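Long-range contacts in family 88 glycosyl hydrolase (Bacteroides thetaiotaomicron, PDB 5NOA), which probably removes unsaturated uronic acid residues from pectin-type or related oligosaccharides, as family 88 and related hydrolases do: residues K94-A99 against I137-E142; E86-K91 against Q122-L127; P287-T292 against W321-T326; F294-L299 against L365-E370. One frame throughout, in Å; residues are numbered along the deposited sequence.

How the contacts relate
The four contacts form two pairs within one domain of the six-hairpin class, an (alpha/alpha)6 barrel. Contacts 1 and 2 have centres about 13 Å apart and touch; their segments alternate along the chain, and they use helices 135-149 and 120-130, which follow each other in sequence. Contacts 3 and 4 also alternate and touch, with centres about 10 Å apart, and they share helix 289-304. The first pair closes before the second opens. Contacts 1 and 3 lie on opposite sides of the chain's centre, their centres about 37 Å apart, so each pair joins neighbouring elements locally while the two pairs lie in separate regions of the barrel.

Contact 1: residues K94-A99 against I137-E142; sequences KSDHKA and IARARE
R139 reaches from helix 135-149 into the loop 94-99 and uses one guanidinium to bind two backbone carbonyls, one of them just outside the loop segment, and two carboxylates, one from each segment. This is the centre of a salt-bridge network of D96, R139, E142 and K98 at the surface of an (alpha/alpha)6 barrel. The CA atoms of K94 and R139 are 9.2 Å apart, so the backbones do not meet and side chains bridge the interval. R139 starts with CG anti to its backbone N and then bends at chi2 (66°), which carries the guanidinium out to the loop. Its NH2 donates to S95 O over 2.8 Å, with an almost straight N-H...O angle of 175°; the oxygen lies in the guanidinium plane, although the donor stands above the plane of the carbonyl. A93 O accepts from the same nitrogen, and S95 O also receives W101 NE1. NH1 of R139 serves the acids. Its bond to D96 OD1, 3.1 Å long, is weak, the N-H...O angle being only 126°. The bond from R139 NH1 to E142 OE1, 3.0 Å, is the better directed of the two. The positive charge between them would probably ease the repulsion of D96 OD1 and E142 OE1, which are 4.6 Å apart. On the loop itself an ST turn sets the course of the chain after S95, with H97 N donating to S95 OG (3.0 Å). The network finishes with a long ion pair, K98 NZ to E142 OE2 at 3.9 Å.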
# COMPACT_ATOMS: atom_id res chain seq x y z
N LYS A 94 -17.32 -12.62 5.83
CA LYS A 94 -17.60 -13.94 6.39
C LYS A 94 -18.57 -14.83 5.63
O LYS A 94 -18.73 -15.99 5.99
CB LYS A 94 -18.05 -13.80 7.85
CG LYS A 94 -17.03 -13.12 8.76
CD LYS A 94 -17.61 -12.88 10.14
CE LYS A 94 -16.68 -12.15 11.15
NZ LYS A 94 -15.50 -12.91 11.38
N SER A 95 -19.25 -14.31 4.59
CA SER A 95 -20.33 -15.11 3.98
C SER A 95 -19.81 -16.41 3.39
O SER A 95 -18.80 -16.43 2.70
CB SER A 95 -20.97 -14.34 2.86
OG SER A 95 -21.86 -15.16 2.13
N ASP A 96 -20.57 -17.49 3.60
CA ASP A 96 -20.33 -18.78 2.91
C ASP A 96 -21.27 -19.02 1.71
O ASP A 96 -21.26 -20.12 1.10
CB ASP A 96 -20.41 -19.93 3.92
CG ASP A 96 -19.18 -19.97 4.83
OD1 ASP A 96 -18.09 -19.58 4.42
OD2 ASP A 96 -19.31 -20.43 5.99
N HIS A 97 -22.04 -18.00 1.34
CA HIS A 97 -23.04 -18.14 0.28
C HIS A 97 -22.43 -17.53 -1.00
O HIS A 97 -22.60 -16.35 -1.33
CB HIS A 97 -24.30 -17.35 0.67
CG HIS A 97 -25.50 -17.58 -0.22
ND1 HIS A 97 -25.72 -18.68 -1.03
CD2 HIS A 97 -26.56 -16.76 -0.40
CE1 HIS A 97 -26.89 -18.54 -1.62
NE2 HIS A 97 -27.40 -17.37 -1.30
N LYS A 98 -21.70 -18.38 -1.72
CA LYS A 98 -20.94 -17.94 -2.88
C LYS A 98 -21.79 -17.24 -3.90
O LYS A 98 -21.30 -16.31 -4.54
CB LYS A 98 -20.18 -19.09 -3.52
CG LYS A 98 -19.03 -19.58 -2.65
CD LYS A 98 -18.14 -20.52 -3.43
CE LYS A 98 -17.05 -21.10 -2.57
NZ LYS A 98 -17.57 -22.34 -1.95
N ALA A 99 -23.05 -17.63 -4.06
CA ALA A 99 -23.93 -16.94 -5.04
C ALA A 99 -24.16 -15.46 -4.68
O ALA A 99 -24.53 -14.67 -5.54
CB ALA A 99 -25.27 -17.66 -5.17
N ILE A 137 -4.53 -19.73 6.69
CA ILE A 137 -4.69 -19.37 5.29
C ILE A 137 -5.84 -20.12 4.61
O ILE A 137 -6.04 -20.00 3.41
CB ILE A 137 -3.40 -19.52 4.49
CG1 ILE A 137 -2.89 -20.95 4.49
CG2 ILE A 137 -2.36 -18.53 5.00
CD1 ILE A 137 -1.78 -21.17 3.51
N ALA A 138 -6.63 -20.86 5.38
CA ALA A 138 -7.73 -21.64 4.79
C ALA A 138 -8.71 -20.75 4.04
O ALA A 138 -9.09 -21.04 2.91
CB ALA A 138 -8.40 -22.47 5.87
N ARG A 139 -9.15 -19.70 4.72
CA ARG A 139 -10.11 -18.80 4.10
C ARG A 139 -9.46 -18.08 2.92
O ARG A 139 -10.09 -17.92 1.87
CB ARG A 139 -10.71 -17.82 5.08
CG ARG A 139 -11.71 -16.87 4.44
CD ARG A 139 -12.93 -17.57 3.95
NE ARG A 139 -13.98 -16.60 3.71
CZ ARG A 139 -15.24 -16.89 3.45
NH1 ARG A 139 -15.65 -18.13 3.26
NH2 ARG A 139 -16.15 -15.93 3.35
N ALA A 140 -8.22 -17.59 3.09
CA ALA A 140 -7.55 -16.89 2.00
C ALA A 140 -7.53 -17.76 0.74
O ALA A 140 -7.84 -17.31 -0.36
CB ALA A 140 -6.15 -16.52 2.39
N ARG A 141 -7.15 -19.03 0.92
CA ARG A 141 -7.08 -19.92 -0.22
C ARG A 141 -8.47 -20.23 -0.80
O ARG A 141 -8.63 -20.25 -2.01
CB ARG A 141 -6.41 -21.25 0.17
CG ARG A 141 -4.89 -21.18 0.36
CD ARG A 141 -4.27 -22.55 0.56
NE ARG A 141 -4.68 -23.33 -0.58
CZ ARG A 141 -4.89 -24.63 -0.62
NH1 ARG A 141 -4.56 -25.41 0.40
NH2 ARG A 141 -5.44 -25.17 -1.70
N GLU A 142 -9.46 -20.45 0.05
CA GLU A 142 -10.81 -20.76 -0.42
C GLU A 142 -11.31 -19.62 -1.30
O GLU A 142 -11.81 -19.82 -2.39
CB GLU A 142 -11.76 -20.95 0.77
CG GLU A 142 -13.19 -21.20 0.33
CD GLU A 142 -14.23 -21.09 1.45
OE1 GLU A 142 -13.97 -20.50 2.54
OE2 GLU A 142 -15.36 -21.60 1.21

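Contact 2: residues E86-K91 against Q122-L127; sequences EHNEWK and QTYADL
W90 and Y124 bring their CA atoms to 6.5 Å where segment 86-91 leaves helix 75-87 through a Schellman motif, E89 taking the positive-phi position, and a type I' turn from N88 to K91 that passes in front of helix 120-130. The contact thus joins a helix C-terminus to the next helix in the chain of the (alpha/alpha)6 barrel. Y124 and W90 carry most of it between them. Y124 has CG beside its backbone N and anti to the carbonyl carbon (chi1 -56°), which directs the ring at the turn. W90 CA sits over one face of that ring, a CH-pi contact 3.9 Å from the centroid and 19° off the normal, and the backbone carbon W90 C comes to 3.3 Å from Y124 CE2. The indole lies obliquely to the phenol, planes at 58°, with W90 CE3 meeting Y124 CD1 at 3.8 Å. On its benzo side the indole takes L127: W90 CH2 and L127 CD1 touch at 3.8 Å, the two side chains crossing at about a right angle. W90 NE1 donates to E86 OE1 (3.2 Å), which would limit rotation of the indole, while H135 meets the ring edge-to-face. A leucine in place of Y124 would probably leave K91 O without its hydroxyl donor and the turn less firmly held to helix 120-130. N88 CB packs on the phenol oxygen, its amide being held by G52 O. The donated bond from Y124 OH to K91 O measures 2.7 Å and comes from above the carbonyl plane.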
# COMPACT_ATOMS: atom_id res chain seq x y z
N GLU A 86 -6.87 -13.31 15.02
CA GLU A 86 -7.73 -14.17 15.83
C GLU A 86 -9.12 -13.54 16.01
O GLU A 86 -10.14 -14.23 15.87
CB GLU A 86 -7.11 -14.44 17.20
CG GLU A 86 -5.86 -15.33 17.14
CD GLU A 86 -6.08 -16.83 16.88
OE1 GLU A 86 -7.22 -17.29 16.65
OE2 GLU A 86 -5.06 -17.57 16.90
N HIS A 87 -9.16 -12.23 16.26
CA HIS A 87 -10.41 -11.52 16.44
C HIS A 87 -11.29 -11.68 15.19
O HIS A 87 -12.50 -11.87 15.27
CB HIS A 87 -10.15 -10.05 16.68
CG HIS A 87 -11.37 -9.21 16.75
ND1 HIS A 87 -12.20 -9.20 17.85
CD2 HIS A 87 -11.91 -8.34 15.87
CE1 HIS A 87 -13.19 -8.35 17.64
NE2 HIS A 87 -13.04 -7.82 16.44
N ASN A 88 -10.66 -11.66 14.01
CA ASN A 88 -11.33 -11.75 12.72
C ASN A 88 -11.43 -13.18 12.18
O ASN A 88 -11.85 -13.37 11.06
CB ASN A 88 -10.65 -10.80 11.74
CG ASN A 88 -10.98 -9.36 12.07
OD1 ASN A 88 -12.13 -8.97 12.01
ND2 ASN A 88 -9.98 -8.58 12.48
N GLU A 89 -11.08 -14.16 13.03
CA GLU A 89 -11.19 -15.57 12.74
C GLU A 89 -10.42 -15.98 11.47
O GLU A 89 -10.80 -16.90 10.79
CB GLU A 89 -12.67 -16.00 12.62
CG GLU A 89 -13.58 -15.64 13.78
CD GLU A 89 -15.02 -16.13 13.59
OE1 GLU A 89 -15.95 -15.33 13.81
OE2 GLU A 89 -15.24 -17.32 13.25
N TRP A 90 -9.35 -15.25 11.17
CA TRP A 90 -8.54 -15.59 10.00
C TRP A 90 -9.36 -15.51 8.70
O TRP A 90 -9.11 -16.25 7.75
CB TRP A 90 -7.81 -16.95 10.16
CG TRP A 90 -7.02 -16.98 11.43
CD1 TRP A 90 -7.45 -17.35 12.67
CD2 TRP A 90 -5.66 -16.59 11.59
NE1 TRP A 90 -6.45 -17.21 13.58
CE2 TRP A 90 -5.32 -16.76 12.95
CE3 TRP A 90 -4.67 -16.13 10.71
CZ2 TRP A 90 -4.04 -16.48 13.45
CZ3 TRP A 90 -3.41 -15.87 11.21
CH2 TRP A 90 -3.11 -16.04 12.56
N LYS A 91 -10.34 -14.60 8.68
CA LYS A 91 -11.22 -14.38 7.53
C LYS A 91 -11.28 -12.91 7.20
O LYS A 91 -10.96 -12.05 8.05
CB LYS A 91 -12.65 -14.88 7.81
CG LYS A 91 -12.78 -16.37 8.04
CD LYS A 91 -14.21 -16.76 8.38
CE LYS A 91 -14.29 -18.25 8.57
NZ LYS A 91 -15.68 -18.63 8.84
N GLN A 122 -2.97 -10.79 3.38
CA GLN A 122 -1.52 -10.55 3.40
C GLN A 122 -0.94 -10.83 4.78
O GLN A 122 0.13 -11.45 4.92
CB GLN A 122 -1.18 -9.12 3.00
CG GLN A 122 -1.62 -8.76 1.60
CD GLN A 122 -1.14 -7.38 1.17
OE1 GLN A 122 -0.03 -6.96 1.54
NE2 GLN A 122 -1.93 -6.69 0.35
N THR A 123 -1.61 -10.31 5.79
CA THR A 123 -1.17 -10.51 7.17
C THR A 123 -1.37 -11.95 7.62
O THR A 123 -0.49 -12.52 8.27
CB THR A 123 -1.85 -9.49 8.10
OG1 THR A 123 -1.37 -8.18 7.73
CG2 THR A 123 -1.50 -9.72 9.53
N TYR A 124 -2.48 -12.56 7.21
CA TYR A 124 -2.68 -13.96 7.58
C TYR A 124 -1.57 -14.83 7.01
O TYR A 124 -1.07 -15.73 7.71
CB TYR A 124 -4.03 -14.45 7.17
CG TYR A 124 -5.21 -13.68 7.69
CD1 TYR A 124 -5.13 -12.83 8.79
CD2 TYR A 124 -6.43 -13.75 7.04
CE1 TYR A 124 -6.22 -12.10 9.21
CE2 TYR A 124 -7.53 -13.04 7.47
CZ TYR A 124 -7.44 -12.22 8.57
OH TYR A 124 -8.49 -11.46 9.03
N ALA A 125 -1.18 -14.57 5.76
CA ALA A 125 -0.09 -15.31 5.12
C ALA A 125 1.23 -15.06 5.82
O ALA A 125 2.03 -15.99 6.01
CB ALA A 125 0.00 -14.93 3.66
N ASP A 126 1.51 -13.80 6.20
CA ASP A 126 2.76 -13.49 6.92
C ASP A 126 2.83 -14.26 8.24
O ASP A 126 3.85 -14.79 8.62
CB ASP A 126 2.87 -11.98 7.20
CG ASP A 126 3.21 -11.15 6.00
OD1 ASP A 126 3.65 -11.69 4.97
OD2 ASP A 126 3.02 -9.90 6.11
N LEU A 127 1.72 -14.26 8.95
CA LEU A 127 1.64 -14.97 10.23
C LEU A 127 1.81 -16.48 10.02
O LEU A 127 2.49 -17.13 10.80
CB LEU A 127 0.34 -14.65 10.95
CG LEU A 127 0.22 -13.19 11.41
CD1 LEU A 127 -1.18 -12.86 11.89
CD2 LEU A 127 1.24 -12.89 12.49

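Contact 3: residues P287-T292 against W321-T326; sequences PETSGT and WKYLST
Y323 of helix 310-328 meets the start of helix 289-304 with both ring and hydroxyl. Its OH donates to T289 OG1 over 2.8 Å, the threonine oxygen lying near the plane of the ring at its edge. P287 CB packs obliquely at the same end, 3.6 Å from Y323 CE1, and on the other rim T292 CG2 approaches Y323 CD2 to 3.7 Å. With CG anti to its backbone N (chi1 162°), the tyrosine sends its ring toward the start of helix 289-304, where the OH meets T289. One residue on, L324 completes the first shell: its CD2 lies 3.9 Å from T289 CG2, and T292 CG2 is close by, so the two threonine methyls both meet the leucine.

Around this core, the cap of the helix positions the partners. E288 is the N-cap, and its carboxylate spreads over two backbone N-H groups: G291 N reaches OE1 of E288 on the syn lone pair, while S290 N meets OE2 of E288 at 2.9 Å from above the carboxylate plane. S290 OG adds a second bond to OE2. T292 OG1 donates to E288 O nearly along the C=O axis (166°), which leaves its methyl turned to Y323. Further out, T289 OG1 donates to G336 O, Q339 N bonds E288 OE2, W274 N bonds T292 OG1, and the rings of Y273 and Y323 meet edge-to-face.

A phenylalanine at Y323 would probably leave T289 OG1 without this donor, though G336 would remain to hold it. The chemistry implies a buried hydrogen-bond chain, phenol to threonine to the carbonyl of G336, that ties helix 310-328 to a capped helix N-terminus.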
# COMPACT_ATOMS: atom_id res chain seq x y z
N PRO A 287 0.34 19.90 2.17
CA PRO A 287 0.86 18.58 2.43
C PRO A 287 -0.21 17.48 2.50
O PRO A 287 -1.33 17.67 2.94
CB PRO A 287 1.45 18.71 3.83
CG PRO A 287 1.33 20.06 4.26
CD PRO A 287 0.65 20.86 3.25
N GLU A 288 0.20 16.28 2.12
CA GLU A 288 -0.59 15.08 2.41
C GLU A 288 0.40 13.96 2.66
O GLU A 288 1.41 13.86 1.96
CB GLU A 288 -1.58 14.77 1.31
CG GLU A 288 -2.69 13.80 1.74
CD GLU A 288 -2.31 12.34 1.80
OE1 GLU A 288 -1.66 11.87 0.85
OE2 GLU A 288 -2.74 11.63 2.78
N THR A 289 0.09 13.11 3.64
CA THR A 289 1.06 12.12 4.11
C THR A 289 0.95 10.75 3.50
O THR A 289 1.98 10.10 3.30
CB THR A 289 0.99 12.06 5.62
OG1 THR A 289 1.37 13.32 6.14
CG2 THR A 289 1.84 10.96 6.25
N SER A 290 -0.26 10.24 3.32
CA SER A 290 -0.37 8.84 2.93
C SER A 290 0.22 8.54 1.57
O SER A 290 1.00 7.57 1.43
CB SER A 290 -1.82 8.33 3.05
OG SER A 290 -2.71 9.03 2.21
N GLY A 291 -0.11 9.34 0.56
CA GLY A 291 0.54 9.16 -0.76
C GLY A 291 2.04 9.29 -0.66
O GLY A 291 2.77 8.40 -1.06
N THR A 292 2.48 10.39 -0.07
CA THR A 292 3.88 10.63 0.10
C THR A 292 4.58 9.45 0.77
O THR A 292 5.67 9.04 0.35
CB THR A 292 4.11 11.90 0.94
OG1 THR A 292 3.48 13.00 0.29
CG2 THR A 292 5.57 12.24 1.18
N TRP A 321 11.40 12.02 2.82
CA TRP A 321 11.63 11.64 4.22
C TRP A 321 11.77 12.86 5.11
O TRP A 321 11.33 12.86 6.25
CB TRP A 321 12.83 10.70 4.38
CG TRP A 321 13.01 10.36 5.82
CD1 TRP A 321 13.94 10.87 6.66
CD2 TRP A 321 12.16 9.53 6.60
NE1 TRP A 321 13.74 10.39 7.94
CE2 TRP A 321 12.65 9.56 7.92
CE3 TRP A 321 11.02 8.74 6.31
CZ2 TRP A 321 12.03 8.86 8.95
CZ3 TRP A 321 10.42 8.05 7.33
CH2 TRP A 321 10.94 8.11 8.63
N LYS A 322 12.38 13.92 4.58
CA LYS A 322 12.44 15.14 5.30
C LYS A 322 11.02 15.66 5.68
O LYS A 322 10.76 16.01 6.83
CB LYS A 322 13.24 16.13 4.49
CG LYS A 322 13.22 17.51 5.07
CD LYS A 322 14.19 18.39 4.30
CE LYS A 322 14.05 19.84 4.69
NZ LYS A 322 14.68 20.03 6.00
N TYR A 323 10.11 15.66 4.72
CA TYR A 323 8.74 16.01 5.01
C TYR A 323 8.14 15.06 6.05
O TYR A 323 7.49 15.51 7.00
CB TYR A 323 7.91 15.99 3.70
CG TYR A 323 6.43 15.92 4.02
CD1 TYR A 323 5.72 17.03 4.46
CD2 TYR A 323 5.76 14.70 3.98
CE1 TYR A 323 4.40 16.94 4.84
CE2 TYR A 323 4.43 14.61 4.33
CZ TYR A 323 3.75 15.73 4.78
OH TYR A 323 2.43 15.69 5.19
N LEU A 324 8.29 13.76 5.85
CA LEU A 324 7.64 12.81 6.77
C LEU A 324 8.12 12.97 8.19
O LEU A 324 7.34 12.90 9.10
CB LEU A 324 7.85 11.38 6.29
CG LEU A 324 7.14 11.02 4.98
CD1 LEU A 324 7.64 9.68 4.47
CD2 LEU A 324 5.63 10.99 5.17
N SER A 325 9.42 13.16 8.35
CA SER A 325 10.02 13.20 9.67
C SER A 325 9.91 14.50 10.39
O SER A 325 9.94 14.52 11.61
CB SER A 325 11.46 12.72 9.58
OG SER A 325 12.25 13.56 8.81
N THR A 326 9.76 15.58 9.64
CA THR A 326 9.69 16.93 10.19
C THR A 326 8.32 17.54 10.29
O THR A 326 8.09 18.37 11.15
CB THR A 326 10.58 17.93 9.40
OG1 THR A 326 10.13 18.07 8.04
CG2 THR A 326 11.92 17.44 9.42

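Contact 4: residues F294-L299 against L365-E370; sequences FFTYGL and LLAACE
Y297, L366 and A367 bury the greatest area here, where helices 289-304 and 358-377 come unusually near: Y297 and A367 have CA atoms 4.0 Å apart, and the segment axes approach to 7.6 Å. The small A367 allows this. Its CB rests against T296 CB, while its backbone N lies 3.9 Å from Y297 CB. With CG anti to its backbone N (chi1 172°), Y297 sets its ring beside L366 and E370. L366 lies across that ring: its CB makes an off-centre CH-pi contact 4.1 Å from the Y297 centroid, and its CD1 stands over the same ring toward the rim. That CD1 also meets F294 at the ring edge, 4.0 Å from CE1, so the leucine is held between two aromatic groups. Further along, Y297 CD1 comes to 3.3 Å from L366 O and packs on E370 CB; the E370 carboxylate itself is bound by N304 and R373. No direct hydrogen bond joins the segments, but one water donates to both T296 O, at 3.1 Å, and A367 O, at 2.8 Å, bridging the two backbones. T296 OG1 is satisfied within its own helix by T292 O. The two segments run in the same general direction, crossing at 34°, which is consistent with neighbouring helices in one layer of the (alpha/alpha)6 barrel of six-hairpin glycosidases.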
# COMPACT_ATOMS: atom_id res chain seq x y z
N PHE A 294 3.66 6.21 0.96
CA PHE A 294 3.71 5.06 0.06
C PHE A 294 4.78 5.27 -1.01
O PHE A 294 5.45 4.32 -1.39
CB PHE A 294 2.36 4.78 -0.60
CG PHE A 294 1.34 4.10 0.29
CD1 PHE A 294 1.63 2.91 0.92
CD2 PHE A 294 0.09 4.65 0.47
CE1 PHE A 294 0.71 2.26 1.74
CE2 PHE A 294 -0.86 4.01 1.27
CZ PHE A 294 -0.53 2.82 1.91
N PHE A 295 4.90 6.49 -1.54
CA PHE A 295 5.93 6.76 -2.54
C PHE A 295 7.33 6.63 -1.94
O PHE A 295 8.24 6.15 -2.62
CB PHE A 295 5.77 8.15 -3.16
CG PHE A 295 4.49 8.35 -3.94
CD1 PHE A 295 4.00 7.40 -4.82
CD2 PHE A 295 3.83 9.55 -3.87
CE1 PHE A 295 2.85 7.62 -5.56
CE2 PHE A 295 2.68 9.78 -4.60
CZ PHE A 295 2.18 8.81 -5.45
N THR A 296 7.51 7.08 -0.71
CA THR A 296 8.80 7.02 -0.06
C THR A 296 9.19 5.57 0.17
O THR A 296 10.35 5.22 -0.02
CB THR A 296 8.77 7.81 1.23
OG1 THR A 296 8.35 9.14 0.97
CG2 THR A 296 10.08 7.90 1.93
N TYR A 297 8.23 4.72 0.52
CA TYR A 297 8.46 3.28 0.56
C TYR A 297 8.81 2.73 -0.80
O TYR A 297 9.83 2.05 -0.98
CB TYR A 297 7.23 2.51 1.08
CG TYR A 297 7.37 1.02 0.95
CD1 TYR A 297 8.32 0.33 1.69
CD2 TYR A 297 6.59 0.30 0.06
CE1 TYR A 297 8.45 -1.04 1.58
CE2 TYR A 297 6.74 -1.08 -0.07
CZ TYR A 297 7.69 -1.75 0.69
OH TYR A 297 7.85 -3.12 0.60
N GLY A 298 7.95 2.96 -1.79
CA GLY A 298 8.13 2.28 -3.09
C GLY A 298 9.40 2.71 -3.79
O GLY A 298 10.11 1.89 -4.37
N LEU A 299 9.70 4.02 -3.74
CA LEU A 299 10.91 4.52 -4.39
C LEU A 299 12.15 4.00 -3.65
O LEU A 299 13.10 3.55 -4.30
CB LEU A 299 10.94 6.02 -4.47
CG LEU A 299 9.87 6.66 -5.36
CD1 LEU A 299 9.95 8.16 -5.27
CD2 LEU A 299 9.99 6.23 -6.79
N LEU A 365 4.99 3.56 8.44
CA LEU A 365 5.84 2.48 8.89
C LEU A 365 6.56 1.81 7.74
O LEU A 365 7.75 1.51 7.85
CB LEU A 365 5.04 1.45 9.67
CG LEU A 365 4.53 1.92 11.04
CD1 LEU A 365 3.57 0.90 11.61
CD2 LEU A 365 5.66 2.16 12.01
N LEU A 366 5.87 1.61 6.61
CA LEU A 366 6.57 1.05 5.43
C LEU A 366 7.75 1.93 5.01
O LEU A 366 8.87 1.47 4.79
CB LEU A 366 5.62 0.89 4.25
CG LEU A 366 4.51 -0.12 4.39
CD1 LEU A 366 3.67 -0.07 3.12
CD2 LEU A 366 5.04 -1.51 4.59
N ALA A 367 7.48 3.22 4.87
CA ALA A 367 8.52 4.17 4.47
C ALA A 367 9.68 4.17 5.44
O ALA A 367 10.85 4.15 5.03
CB ALA A 367 7.93 5.54 4.37
N ALA A 368 9.38 4.20 6.73
CA ALA A 368 10.44 4.25 7.75
C ALA A 368 11.27 2.98 7.77
O ALA A 368 12.50 3.03 7.88
CB ALA A 368 9.83 4.52 9.11
N CYS A 369 10.61 1.82 7.66
CA CYS A 369 11.34 0.58 7.70
C CYS A 369 12.31 0.51 6.51
O CYS A 369 13.45 0.03 6.66
CB CYS A 369 10.40 -0.61 7.71
SG CYS A 369 9.50 -0.86 9.27
N GLU A 370 11.83 0.88 5.34
CA GLU A 370 12.68 0.82 4.16
C GLU A 370 13.84 1.81 4.26
O GLU A 370 14.93 1.52 3.76
CB GLU A 370 11.88 0.99 2.88
CG GLU A 370 12.60 0.49 1.66
CD GLU A 370 12.92 -1.00 1.68
OE1 GLU A 370 12.20 -1.82 2.33
OE2 GLU A 370 13.92 -1.38 1.06
O HOH W 1 12.02 4.92 2.59